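Local coordinates for protein cysteine synthase 3 (Entamoeba histolytica, PDB 6KR5) that probably catalyses the pyridoxal-phosphate-dependent synthesis of cysteine from O-acetylserine and sulfide, as an O-acetylserine sulfhydrylase, at residues Ile65-Gln68 / Ala69-Gly73; Arg74-Pro77 / Gly78-Ile81; Trp263-Ala266 / Arg267-Val270; Gly325-Gln328 / Gln329-Ser333. One frame throughout, in Å; residues are numbered along the deposited sequence.

Interaction 1: residues Ile65-Gln68 / Ala69-Gly73; sequences IIYQ and AIKDG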
ATOM      1  N   ILE B  65     -10.208   7.133  16.679  1.00 18.28           N
ATOM      2  CA  ILE B  65     -10.774   8.423  17.086  1.00 17.85           C
ATOM      3  C   ILE B  65     -12.264   8.469  16.763  1.00 21.06           C
ATOM      4  O   ILE B  65     -13.088   8.849  17.601  1.00 20.46           O
ATOM      5  CB  ILE B  65     -10.005   9.575  16.411  1.00 20.67           C
ATOM      6  CG1 ILE B  65      -8.681   9.813  17.152  1.00 17.90           C
ATOM      7  CG2 ILE B  65     -10.848  10.843  16.358  1.00 20.64           C
ATOM      8  CD1 ILE B  65      -7.761  10.759  16.458  1.00 20.97           C
ATOM      9  N   ILE B  66     -12.638   8.032  15.564  1.00 19.24           N
ATOM     10  CA  ILE B  66     -14.038   8.099  15.164  1.00 21.54           C
ATOM     11  C   ILE B  66     -14.856   7.003  15.839  1.00 20.31           C
ATOM     12  O   ILE B  66     -15.960   7.260  16.336  1.00 23.00           O
ATOM     13  CB  ILE B  66     -14.134   8.035  13.633  1.00 20.57           C
ATOM     14  CG1 ILE B  66     -13.528   9.306  13.039  1.00 22.00           C
ATOM     15  CG2 ILE B  66     -15.579   7.898  13.195  1.00 22.30           C
ATOM     16  CD1 ILE B  66     -13.252   9.206  11.549  1.00 21.76           C
ATOM     17  N   TYR B  67     -14.325   5.779  15.885  1.00 19.82           N
ATOM     18  CA  TYR B  67     -15.049   4.658  16.482  1.00 17.88           C
ATOM     19  C   TYR B  67     -15.368   4.936  17.941  1.00 23.54           C
ATOM     20  O   TYR B  67     -16.507   4.752  18.387  1.00 23.33           O
ATOM     21  CB  TYR B  67     -14.214   3.389  16.356  1.00 21.47           C
ATOM     22  CG  TYR B  67     -14.912   2.101  16.719  1.00 25.44           C
ATOM     23  CD1 TYR B  67     -16.253   1.902  16.422  1.00 31.00           C
ATOM     24  CD2 TYR B  67     -14.213   1.068  17.318  1.00 33.74           C
ATOM     25  CE1 TYR B  67     -16.880   0.712  16.737  1.00 35.58           C
ATOM     26  CE2 TYR B  67     -14.829  -0.123  17.641  1.00 35.02           C
ATOM     27  CZ  TYR B  67     -16.162  -0.298  17.350  1.00 35.47           C
ATOM     28  OH  TYR B  67     -16.776  -1.489  17.667  1.00 44.15           O
ATOM     29  N   GLN B  68     -14.369   5.371  18.704  1.00 22.46           N
ATOM     30  CA  GLN B  68     -14.617   5.603  20.122  1.00 20.69           C
ATOM     31  C   GLN B  68     -15.586   6.757  20.325  1.00 24.99           C
ATOM     32  O   GLN B  68     -16.433   6.713  21.230  1.00 23.84           O
ATOM     33  CB  GLN B  68     -13.308   5.874  20.856  1.00 22.24           C
ATOM     34  CG  GLN B  68     -13.476   5.792  22.379  1.00 23.45           C
ATOM     35  CD  GLN B  68     -13.798   4.380  22.841  1.00 24.69           C
ATOM     36  OE1 GLN B  68     -13.119   3.428  22.472  1.00 25.01           O
ATOM     37  NE2 GLN B  68     -14.846   4.238  23.647  1.00 28.94           N
ATOM     38  N   ALA B  69     -15.488   7.798  19.490  1.00 22.01           N
ATOM     39  CA  ALA B  69     -16.403   8.929  19.630  1.00 20.15           C
ATOM     40  C   ALA B  69     -17.837   8.502  19.367  1.00 24.08           C
ATOM     41  O   ALA B  69     -18.761   8.955  20.054  1.00 24.36           O
ATOM     42  CB  ALA B  69     -16.004  10.072  18.697  1.00 23.18           C
ATOM     43  N   ILE B  70     -18.048   7.621  18.385  1.00 22.35           N
ATOM     44  CA  ILE B  70     -19.395   7.112  18.138  1.00 22.35           C
ATOM     45  C   ILE B  70     -19.881   6.301  19.330  1.00 26.66           C
ATOM     46  O   ILE B  70     -21.006   6.486  19.811  1.00 26.65           O
ATOM     47  CB  ILE B  70     -19.435   6.285  16.844  1.00 21.86           C
ATOM     48  CG1 ILE B  70     -19.214   7.198  15.640  1.00 23.15           C
ATOM     49  CG2 ILE B  70     -20.769   5.579  16.726  1.00 24.16           C
ATOM     50  CD1 ILE B  70     -18.941   6.463  14.339  1.00 24.53           C
ATOM     51  N   LYS B  71     -19.032   5.406  19.838  1.00 23.22           N
ATOM     52  CA  LYS B  71     -19.430   4.557  20.959  1.00 23.33           C
ATOM     53  C   LYS B  71     -19.751   5.382  22.199  1.00 26.18           C
ATOM     54  O   LYS B  71     -20.680   5.048  22.949  1.00 31.43           O
ATOM     55  CB  LYS B  71     -18.329   3.538  21.262  1.00 25.75           C
ATOM     56  CG  LYS B  71     -18.189   2.454  20.195  1.00 28.84           C
ATOM     57  CD  LYS B  71     -17.346   1.279  20.676  1.00 31.02           C
ATOM     58  CE  LYS B  71     -15.895   1.678  20.880  1.00 36.66           C
ATOM     59  NZ  LYS B  71     -15.024   0.487  21.085  1.00 42.91           N
ATOM     60  N   ASP B  72     -18.998   6.460  22.432  1.00 25.30           N
ATOM     61  CA  ASP B  72     -19.178   7.322  23.598  1.00 25.50           C
ATOM     62  C   ASP B  72     -20.325   8.308  23.443  1.00 28.96           C
ATOM     63  O   ASP B  72     -20.697   8.963  24.429  1.00 29.11           O
ATOM     64  CB  ASP B  72     -17.904   8.122  23.875  1.00 25.55           C
ATOM     65  CG  ASP B  72     -16.745   7.258  24.321  1.00 30.60           C
ATOM     66  OD1 ASP B  72     -16.922   6.035  24.497  1.00 30.48           O
ATOM     67  OD2 ASP B  72     -15.641   7.822  24.490  1.00 29.51           O
ATOM     68  N   GLY B  73     -20.876   8.453  22.243  1.00 26.53           N
ATOM     69  CA  GLY B  73     -21.875   9.473  22.009  1.00 26.65           C
ATOM     70  C   GLY B  73     -21.323  10.856  21.757  1.00 29.69           C
ATOM     71  O   GLY B  73     -22.101  11.810  21.657  1.00 29.74           O
TER
HETATM   72  O   HOH W   1     -15.325   1.491  24.217  1.00 46.94           O

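Interaction 2: residues Arg74-Pro77 / Gly78-Ile81; sequences RLKP and GMEI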
ATOM      1  N   ARG B  74     -20.001  11.002  21.640  1.00 25.76           N
ATOM      2  CA  ARG B  74     -19.430  12.300  21.321  1.00 24.32           C
ATOM      3  C   ARG B  74     -19.593  12.655  19.856  1.00 28.00           C
ATOM      4  O   ARG B  74     -19.544  13.842  19.506  1.00 28.20           O
ATOM      5  CB  ARG B  74     -17.953  12.340  21.708  1.00 28.11           C
ATOM      6  CG  ARG B  74     -17.749  12.513  23.202  1.00 24.33           C
ATOM      7  CD  ARG B  74     -16.274  12.488  23.573  1.00 27.03           C
ATOM      8  NE  ARG B  74     -15.724  11.139  23.506  1.00 27.35           N
ATOM      9  CZ  ARG B  74     -14.709  10.784  22.724  1.00 27.57           C
ATOM     10  NH1 ARG B  74     -14.117  11.674  21.944  1.00 27.20           N
ATOM     11  NH2 ARG B  74     -14.283   9.538  22.736  1.00 24.06           N
ATOM     12  N   LEU B  75     -19.774  11.650  19.004  1.00 26.27           N
ATOM     13  CA  LEU B  75     -20.123  11.823  17.602  1.00 23.58           C
ATOM     14  C   LEU B  75     -21.479  11.170  17.397  1.00 25.49           C
ATOM     15  O   LEU B  75     -21.647   9.984  17.700  1.00 26.74           O
ATOM     16  CB  LEU B  75     -19.054  11.190  16.702  1.00 24.24           C
ATOM     17  CG  LEU B  75     -19.121  11.423  15.195  1.00 27.32           C
ATOM     18  CD1 LEU B  75     -19.180  12.898  14.837  1.00 25.97           C
ATOM     19  CD2 LEU B  75     -17.924  10.753  14.517  1.00 24.74           C
ATOM     20  N   LYS B  76     -22.452  11.955  16.933  1.00 26.51           N
ATOM     21  CA  LYS B  76     -23.830  11.529  16.755  1.00 30.94           C
ATOM     22  C   LYS B  76     -24.306  11.902  15.362  1.00 26.53           C
ATOM     23  O   LYS B  76     -23.793  12.853  14.765  1.00 24.60           O
ATOM     24  CB  LYS B  76     -24.752  12.184  17.801  1.00 30.12           C
ATOM     25  CG  LYS B  76     -24.792  11.446  19.134  1.00 36.39           C
ATOM     26  CD  LYS B  76     -25.366  12.308  20.254  1.00 35.96           C
ATOM     27  CE  LYS B  76     -24.549  13.575  20.468  1.00 44.43           C
ATOM     28  NZ  LYS B  76     -24.562  14.001  21.901  1.00 49.02           N
ATOM     29  N   PRO B  77     -25.281  11.174  14.818  1.00 30.70           N
ATOM     30  CA  PRO B  77     -25.805  11.519  13.492  1.00 30.89           C
ATOM     31  C   PRO B  77     -26.195  12.989  13.405  1.00 29.82           C
ATOM     32  O   PRO B  77     -26.750  13.570  14.344  1.00 30.56           O
ATOM     33  CB  PRO B  77     -27.019  10.597  13.346  1.00 38.05           C
ATOM     34  CG  PRO B  77     -26.667   9.407  14.175  1.00 36.41           C
ATOM     35  CD  PRO B  77     -25.879   9.934  15.344  1.00 33.84           C
ATOM     36  N   GLY B  78     -25.867  13.597  12.269  1.00 29.59           N
ATOM     37  CA  GLY B  78     -26.003  15.018  12.078  1.00 30.15           C
ATOM     38  C   GLY B  78     -24.719  15.791  12.281  1.00 31.06           C
ATOM     39  O   GLY B  78     -24.580  16.896  11.736  1.00 33.92           O
ATOM     40  N   MET B  79     -23.776  15.235  13.036  1.00 23.83           N
ATOM     41  CA  MET B  79     -22.499  15.884  13.281  1.00 23.07           C
ATOM     42  C   MET B  79     -21.493  15.540  12.187  1.00 23.10           C
ATOM     43  O   MET B  79     -21.654  14.578  11.433  1.00 24.50           O
ATOM     44  CB  MET B  79     -21.939  15.470  14.645  1.00 21.80           C
ATOM     45  CG  MET B  79     -22.754  15.985  15.813  1.00 25.83           C
ATOM     46  SD  MET B  79     -22.032  15.498  17.392  1.00 26.18           S
ATOM     47  CE  MET B  79     -20.514  16.430  17.409  1.00 24.64           C
ATOM     48  N   GLU B  80     -20.447  16.353  12.107  1.00 21.57           N
ATOM     49  CA  GLU B  80     -19.388  16.172  11.117  1.00 19.65           C
ATOM     50  C   GLU B  80     -18.037  16.209  11.808  1.00 21.21           C
ATOM     51  O   GLU B  80     -17.849  16.943  12.777  1.00 22.18           O
ATOM     52  CB  GLU B  80     -19.460  17.253  10.031  1.00 20.81           C
ATOM     53  CG  GLU B  80     -20.842  17.334   9.391  1.00 20.72           C
ATOM     54  CD  GLU B  80     -20.929  18.324   8.254  1.00 24.94           C
ATOM     55  OE1 GLU B  80     -19.881  18.864   7.830  1.00 26.15           O
ATOM     56  OE2 GLU B  80     -22.054  18.568   7.764  1.00 22.97           O
ATOM     57  N   ILE B  81     -17.103  15.410  11.307  1.00 18.86           N
ATOM     58  CA  ILE B  81     -15.736  15.394  11.816  1.00 19.65           C
ATOM     59  C   ILE B  81     -14.965  16.560  11.208  1.00 19.08           C
ATOM     60  O   ILE B  81     -15.197  16.941  10.057  1.00 20.24           O
ATOM     61  CB  ILE B  81     -15.085  14.035  11.482  1.00 21.09           C
ATOM     62  CG1 ILE B  81     -15.866  12.886  12.131  1.00 21.70           C
ATOM     63  CG2 ILE B  81     -13.623  14.007  11.923  1.00 22.26           C
ATOM     64  CD1 ILE B  81     -15.992  11.649  11.262  1.00 27.49           C
TER

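Interaction 3: residues Trp263-Ala266 / Arg267-Val270; sequences WKMA and RAVV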
ATOM      1  N   TRP B 263      16.599  10.782   4.823  1.00 20.86           N
ATOM      2  CA  TRP B 263      16.333  10.512   3.416  1.00 18.49           C
ATOM      3  C   TRP B 263      17.313   9.488   2.863  1.00 21.39           C
ATOM      4  O   TRP B 263      16.920   8.568   2.141  1.00 21.67           O
ATOM      5  CB  TRP B 263      16.428  11.788   2.597  1.00 21.70           C
ATOM      6  CG  TRP B 263      15.434  12.822   2.932  1.00 20.04           C
ATOM      7  CD1 TRP B 263      14.271  12.671   3.644  1.00 21.16           C
ATOM      8  CD2 TRP B 263      15.502  14.197   2.553  1.00 23.82           C
ATOM      9  NE1 TRP B 263      13.615  13.886   3.731  1.00 26.04           N
ATOM     10  CE2 TRP B 263      14.352  14.833   3.069  1.00 22.35           C
ATOM     11  CE3 TRP B 263      16.436  14.957   1.841  1.00 24.06           C
ATOM     12  CZ2 TRP B 263      14.103  16.186   2.872  1.00 25.41           C
ATOM     13  CZ3 TRP B 263      16.191  16.303   1.654  1.00 27.08           C
ATOM     14  CH2 TRP B 263      15.036  16.903   2.173  1.00 24.91           C
ATOM     15  N   LYS B 264      18.606   9.665   3.166  1.00 19.13           N
ATOM     16  CA  LYS B 264      19.611   8.713   2.703  1.00 19.95           C
ATOM     17  C   LYS B 264      19.334   7.312   3.247  1.00 21.34           C
ATOM     18  O   LYS B 264      19.434   6.322   2.513  1.00 20.92           O
ATOM     19  CB  LYS B 264      21.004   9.192   3.108  1.00 21.37           C
ATOM     20  CG  LYS B 264      22.120   8.298   2.585  1.00 24.38           C
ATOM     21  CD  LYS B 264      23.455   9.039   2.508  1.00 31.57           C
ATOM     22  CE  LYS B 264      24.004   9.335   3.879  1.00 36.22           C
ATOM     23  NZ  LYS B 264      25.247  10.168   3.847  1.00 42.72           N
ATOM     24  N   MET B 265      18.969   7.212   4.531  1.00 20.35           N
ATOM     25  CA  MET B 265      18.604   5.913   5.091  1.00 19.59           C
ATOM     26  C   MET B 265      17.433   5.286   4.339  1.00 19.96           C
ATOM     27  O   MET B 265      17.455   4.086   4.036  1.00 19.37           O
ATOM     28  CB  MET B 265      18.261   6.052   6.574  1.00 20.05           C
ATOM     29  CG  MET B 265      18.067   4.709   7.253  1.00 20.42           C
ATOM     30  SD  MET B 265      19.656   3.962   7.719  1.00 21.98           S
ATOM     31  CE  MET B 265      19.767   2.619   6.545  1.00 22.25           C
ATOM     32  N   ALA B 266      16.397   6.077   4.037  1.00 20.47           N
ATOM     33  CA  ALA B 266      15.238   5.534   3.332  1.00 18.27           C
ATOM     34  C   ALA B 266      15.631   4.986   1.970  1.00 20.25           C
ATOM     35  O   ALA B 266      15.152   3.924   1.562  1.00 20.54           O
ATOM     36  CB  ALA B 266      14.165   6.611   3.186  1.00 21.84           C
ATOM     37  N   ARG B 267      16.506   5.695   1.256  1.00 18.65           N
ATOM     38  CA  ARG B 267      16.970   5.202  -0.037  1.00 18.20           C
ATOM     39  C   ARG B 267      17.752   3.909   0.112  1.00 19.47           C
ATOM     40  O   ARG B 267      17.662   3.019  -0.742  1.00 20.63           O
ATOM     41  CB  ARG B 267      17.831   6.254  -0.730  1.00 19.10           C
ATOM     42  CG  ARG B 267      17.032   7.432  -1.254  1.00 21.34           C
ATOM     43  CD  ARG B 267      17.878   8.319  -2.153  1.00 23.73           C
ATOM     44  NE  ARG B 267      18.884   9.080  -1.411  1.00 23.37           N
ATOM     45  CZ  ARG B 267      18.675  10.273  -0.863  1.00 22.45           C
ATOM     46  NH1 ARG B 267      17.486  10.857  -0.966  1.00 24.84           N
ATOM     47  NH2 ARG B 267      19.662  10.886  -0.229  1.00 22.64           N
ATOM     48  N   ALA B 268      18.548   3.794   1.177  1.00 20.72           N
ATOM     49  CA  ALA B 268      19.339   2.578   1.374  1.00 19.74           C
ATOM     50  C   ALA B 268      18.454   1.385   1.714  1.00 19.52           C
ATOM     51  O   ALA B 268      18.715   0.262   1.268  1.00 20.80           O
ATOM     52  CB  ALA B 268      20.377   2.805   2.470  1.00 20.69           C
ATOM     53  N   VAL B 269      17.396   1.611   2.493  1.00 18.42           N
ATOM     54  CA  VAL B 269      16.513   0.518   2.886  1.00 17.39           C
ATOM     55  C   VAL B 269      15.809  -0.068   1.667  1.00 22.13           C
ATOM     56  O   VAL B 269      15.700  -1.291   1.529  1.00 20.32           O
ATOM     57  CB  VAL B 269      15.516   1.021   3.944  1.00 17.13           C
ATOM     58  CG1 VAL B 269      14.440  -0.022   4.210  1.00 22.10           C
ATOM     59  CG2 VAL B 269      16.277   1.348   5.215  1.00 20.15           C
ATOM     60  N   VAL B 270      15.324   0.782   0.758  1.00 20.03           N
ATOM     61  CA  VAL B 270      14.645   0.214  -0.400  1.00 20.11           C
ATOM     62  C   VAL B 270      15.653  -0.468  -1.329  1.00 20.13           C
ATOM     63  O   VAL B 270      15.362  -1.538  -1.879  1.00 21.75           O
ATOM     64  CB  VAL B 270      13.771   1.275  -1.111  1.00 23.24           C
ATOM     65  CG1 VAL B 270      14.586   2.416  -1.624  1.00 23.98           C
ATOM     66  CG2 VAL B 270      12.939   0.640  -2.241  1.00 23.32           C
TER

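Interaction 4: residues Gly325-Gln328 / Gln329-Ser333; sequences GTKQ and QVLDS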
ATOM      1  N   GLY B 325      27.841   5.887  -3.957  1.00 26.69           N
ATOM      2  CA  GLY B 325      28.720   4.901  -3.368  1.00 30.60           C
ATOM      3  C   GLY B 325      28.088   3.533  -3.222  1.00 24.42           C
ATOM      4  O   GLY B 325      26.894   3.317  -3.436  1.00 24.86           O
ATOM      5  N   THR B 326      28.928   2.589  -2.822  1.00 21.04           N
ATOM      6  CA  THR B 326      28.497   1.231  -2.551  1.00 22.66           C
ATOM      7  C   THR B 326      27.712   1.180  -1.249  1.00 21.70           C
ATOM      8  O   THR B 326      27.677   2.140  -0.473  1.00 22.19           O
ATOM      9  CB  THR B 326      29.703   0.302  -2.427  1.00 22.64           C
ATOM     10  OG1 THR B 326      30.465   0.717  -1.288  1.00 23.69           O
ATOM     11  CG2 THR B 326      30.567   0.372  -3.669  1.00 23.96           C
ATOM     12  N   LYS B 327      27.099   0.021  -0.988  1.00 21.84           N
ATOM     13  CA  LYS B 327      26.400  -0.147   0.283  1.00 24.17           C
ATOM     14  C   LYS B 327      27.314   0.150   1.460  1.00 20.90           C
ATOM     15  O   LYS B 327      26.922   0.844   2.405  1.00 22.89           O
ATOM     16  CB  LYS B 327      25.833  -1.560   0.419  1.00 25.43           C
ATOM     17  CG  LYS B 327      25.105  -1.739   1.740  1.00 28.34           C
ATOM     18  CD  LYS B 327      24.351  -3.058   1.824  1.00 32.37           C
ATOM     19  CE  LYS B 327      25.163  -4.098   2.571  1.00 28.70           C
ATOM     20  NZ  LYS B 327      24.423  -5.381   2.667  1.00 27.63           N
ATOM     21  N   GLN B 328      28.556  -0.335   1.419  1.00 22.48           N
ATOM     22  CA  GLN B 328      29.417  -0.094   2.569  1.00 23.62           C
ATOM     23  C   GLN B 328      29.756   1.384   2.706  1.00 21.76           C
ATOM     24  O   GLN B 328      29.818   1.907   3.826  1.00 23.08           O
ATOM     25  CB  GLN B 328      30.679  -0.949   2.489  1.00 28.21           C
ATOM     26  CG  GLN B 328      30.461  -2.352   3.054  1.00 37.36           C
ATOM     27  CD  GLN B 328      29.752  -2.340   4.410  1.00 44.07           C
ATOM     28  OE1 GLN B 328      28.701  -2.963   4.583  1.00 37.38           O
ATOM     29  NE2 GLN B 328      30.335  -1.640   5.379  1.00 44.72           N
ATOM     30  N   GLN B 329      29.959   2.086   1.588  1.00 22.68           N
ATOM     31  CA  GLN B 329      30.210   3.518   1.692  1.00 20.06           C
ATOM     32  C   GLN B 329      29.018   4.231   2.307  1.00 21.17           C
ATOM     33  O   GLN B 329      29.181   5.122   3.148  1.00 22.66           O
ATOM     34  CB  GLN B 329      30.526   4.113   0.325  1.00 20.40           C
ATOM     35  CG  GLN B 329      31.872   3.640  -0.224  1.00 23.44           C
ATOM     36  CD  GLN B 329      32.215   4.286  -1.548  1.00 21.16           C
ATOM     37  OE1 GLN B 329      31.773   3.834  -2.612  1.00 23.49           O
ATOM     38  NE2 GLN B 329      33.017   5.348  -1.490  1.00 24.16           N
ATOM     39  N   VAL B 330      27.810   3.858   1.888  1.00 20.10           N
ATOM     40  CA  VAL B 330      26.618   4.518   2.410  1.00 21.04           C
ATOM     41  C   VAL B 330      26.438   4.202   3.886  1.00 22.39           C
ATOM     42  O   VAL B 330      26.180   5.100   4.695  1.00 21.57           O
ATOM     43  CB  VAL B 330      25.377   4.120   1.590  1.00 21.43           C
ATOM     44  CG1 VAL B 330      24.118   4.599   2.294  1.00 23.38           C
ATOM     45  CG2 VAL B 330      25.453   4.728   0.210  1.00 23.04           C
ATOM     46  N   LEU B 331      26.557   2.927   4.266  1.00 21.02           N
ATOM     47  CA  LEU B 331      26.348   2.578   5.671  1.00 20.00           C
ATOM     48  C   LEU B 331      27.445   3.155   6.558  1.00 24.80           C
ATOM     49  O   LEU B 331      27.171   3.584   7.682  1.00 24.84           O
ATOM     50  CB  LEU B 331      26.264   1.067   5.843  1.00 21.43           C
ATOM     51  CG  LEU B 331      25.014   0.425   5.239  1.00 20.50           C
ATOM     52  CD1 LEU B 331      25.022  -1.060   5.533  1.00 24.62           C
ATOM     53  CD2 LEU B 331      23.752   1.068   5.787  1.00 24.38           C
ATOM     54  N   ASP B 332      28.695   3.174   6.076  1.00 23.82           N
ATOM     55  CA  ASP B 332      29.758   3.834   6.834  1.00 24.39           C
ATOM     56  C   ASP B 332      29.433   5.305   7.074  1.00 26.84           C
ATOM     57  O   ASP B 332      29.651   5.825   8.175  1.00 27.29           O
ATOM     58  CB  ASP B 332      31.092   3.712   6.099  1.00 23.23           C
ATOM     59  CG  ASP B 332      31.809   2.400   6.377  1.00 29.99           C
ATOM     60  OD1 ASP B 332      31.418   1.675   7.314  1.00 33.72           O
ATOM     61  OD2 ASP B 332      32.783   2.098   5.650  1.00 30.95           O
ATOM     62  N   SER B 333      28.916   5.996   6.053  1.00 26.42           N
ATOM     63  CA  SER B 333      28.618   7.421   6.188  1.00 24.58           C
ATOM     64  C   SER B 333      27.515   7.674   7.209  1.00 26.40           C
ATOM     65  O   SER B 333      27.455   8.756   7.807  1.00 32.17           O
ATOM     66  CB  SER B 333      28.237   8.005   4.825  1.00 26.22           C
ATOM     67  OG  SER B 333      26.864   7.785   4.526  1.00 29.54           O
TER

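Interaction 1: residues Ile65-Gln68 / Ala69-Gly73
Gln68 NE2 is gripped from two directions: it donates to Asp72 OD1 at 2.9 Å and to a water at 2.8 Å. The aspartate bond lies almost in the amide plane of Gln68, yet it meets the syn side of OD1 34° out of the carboxylate plane, because the two flat groups are strongly turned against each other. Gln68 reaches this position by a bend at chi2 (67°), which turns the amide toward Asp72, one turn on. The other carboxylate oxygen, Asp72 OD2, pairs with Arg74 in a salt bridge, so the acid is held at both oxygens. Gln68 and Asp72 belong to the last turns of helix 58-72, where main-chain bonds such as Asp72 N to Gln68 O (2.8 Å) keep the i to i+4 spacing. Gly73 ends the helix in a Schellman motif, its positive phi (82°) being suited to glycine. Lys71 reaches back one turn, its aliphatic part lying over a face of the Tyr67 ring, with CE 3.9 Å from the ring centroid in a CH-pi contact. The ammonium of Lys71 also gives a weak bond to the water of Gln68, while Tyr67 OH makes a weak bond to Ile4 N of the second subunit. On the flank facing helix 88-100, Ile66 CG2 meets Ile70 CD1 at 3.8 Å, and both side chains pack on Phe100.

Interaction 2: residues Arg74-Pro77 / Gly78-Ile81
Met79 runs out with CG opposite its carbonyl carbon; this chi1 (-67°) and an extended chi2 set SD beside Lys76 N, and the bend at chi3 (67°) turns CE toward Arg74 O. Leu75 swings the other way about its first torsion, CG opposite the backbone N at -172°, which sends CD1 to Met79 in the turn and CD2 to Ile81 at the start of the strand. Its CD1 touches Met79 CB at 3.8 Å, and its CD2 meets Ile81 CG1 at 3.8 Å, the leucine and isoleucine side chains crossing at about a right angle. The backbone makes a type II beta turn from Lys76 to Met79, closed by Met79 N donating to Lys76 O at 2.9 Å. Gly78 takes the positive-phi corner, where a side chain would run into the carbonyl of Pro77. The turn leads from the end of helix 58-72 into strand 80-84, with Phe155 and Tyr102 packed against its apolar side. The methionine end adds a softer contact: SD accepts a weak bond from Lys76 N at 3.6 Å, and CE rests 3.5 Å from Arg74 O. A polarisable sulfur thus gives a backbone N-H a weak acceptor, while the turn's strong polar tie remains the single main-chain bond.

Interaction 3: residues Trp263-Ala266 / Arg267-Val270
Arg267 folds its side chain back over the turn that precedes it, so that Trp263 O lies over the centre of one guanidinium face, 3.8 Å above the plane. That carbonyl is already committed elsewhere, accepting Arg267 N at 3.0 Å in the regular helical bond. The guanidinium lies over the peptide between Trp263 and Lys264, without a bond to that carbonyl from its N-H groups, which find acceptors outside the turn: NE forms a salt bridge with Glu323, NH1 donates to Leu318 O, and NH2 also has a partner outside the turn. The bend at chi3 (-71°) is what lays the group flat there, with NH2 3.6 Å from Lys264 CA and NH1 3.8 Å from Trp263 CB. The other backbone pairs follow the same alpha-helical pattern; Val269 N, for instance, reaches Met265 O at 2.9 Å. Side-chain donors are likewise provided for. Trp263 NE1 donates to Gly233 O, and Lys264 NZ finds Ser333 OG, a hydroxyl whose own proton goes to Val330 O. The apolar flank is carried by Met265, whose bends at chi2 and chi3 curl CE round to Val269 CG2 (3.9 Å) and near Ala268 CB (4.1 Å). Leu286 and Leu289 of helix 279-292 pack on the same methionine, and Phe123 of the second subunit packs on Val270. This is a largely buried alpha helix, 259-273, which follows strand 253-257 and precedes helix 279-292 in the chain, in the layered alpha/beta architecture of fold-type II pyridoxal-phosphate enzymes.

Interaction 4: residues Gly325-Gln328 / Gln329-Ser333
The carboxamide of Gln329 comes back beside the residues before the helix, its OE1 accepting from Thr326 N at 3.1 Å, with the donor tilted 29° from the plane of the amide carbonyl. The same oxygen lies 3.3 Å from Gly325 CA, where the bare glycine lets the Gln329 side chain lie close. A second flat group, the carboxylate of Asp332, has its CG 3.3 Å from Gln328 O, and its OD1 is hydrogen-bonded to His35. Thr326 answers Gln329 in kind: OG1, set between the backbone N and the carbonyl carbon (chi1 64°), accepts Gln329 N at 3.2 Å. The reciprocal pair is a capping box, with Thr326 as the N-cap of helix 327-335. Regular helical bonding starts at once, Val330 N meeting Thr326 O at 2.9 Å and Leu331 N meeting Lys327 O at 2.8 Å. Lys327 CG packs on Leu331 CD1 at 3.9 Å, and its ammonium is held by Asp34 and Gly31 O. Two N-H groups at the start of the helix thus have side-chain acceptors, and the oxygens that supply them would suit the positive end of the helix dipole.

Along the chain the four contacts come in series, neither nesting nor crossing; each is local, joining residues three to five apart for the most part, and none closes a long loop. Interaction 1 finishes helix 58-72, and interaction 2 follows directly, turning the chain into strand 80-84 of the parallel four-stranded sheet; they touch through the Ala69 to Leu75 backbone bond and the packing of Ile66 on Ile81. Interactions 3 and 4 lie on the opposite side of the chain's centre; the centres of interactions 1 and 3 are about 38 Å apart. Helix 259-273 and the C-terminal helix 327-335 meet there, Lys264 bonding to Ser333 and Val330 packing against Lys264 and Ala268, which joins distant parts of the sequence.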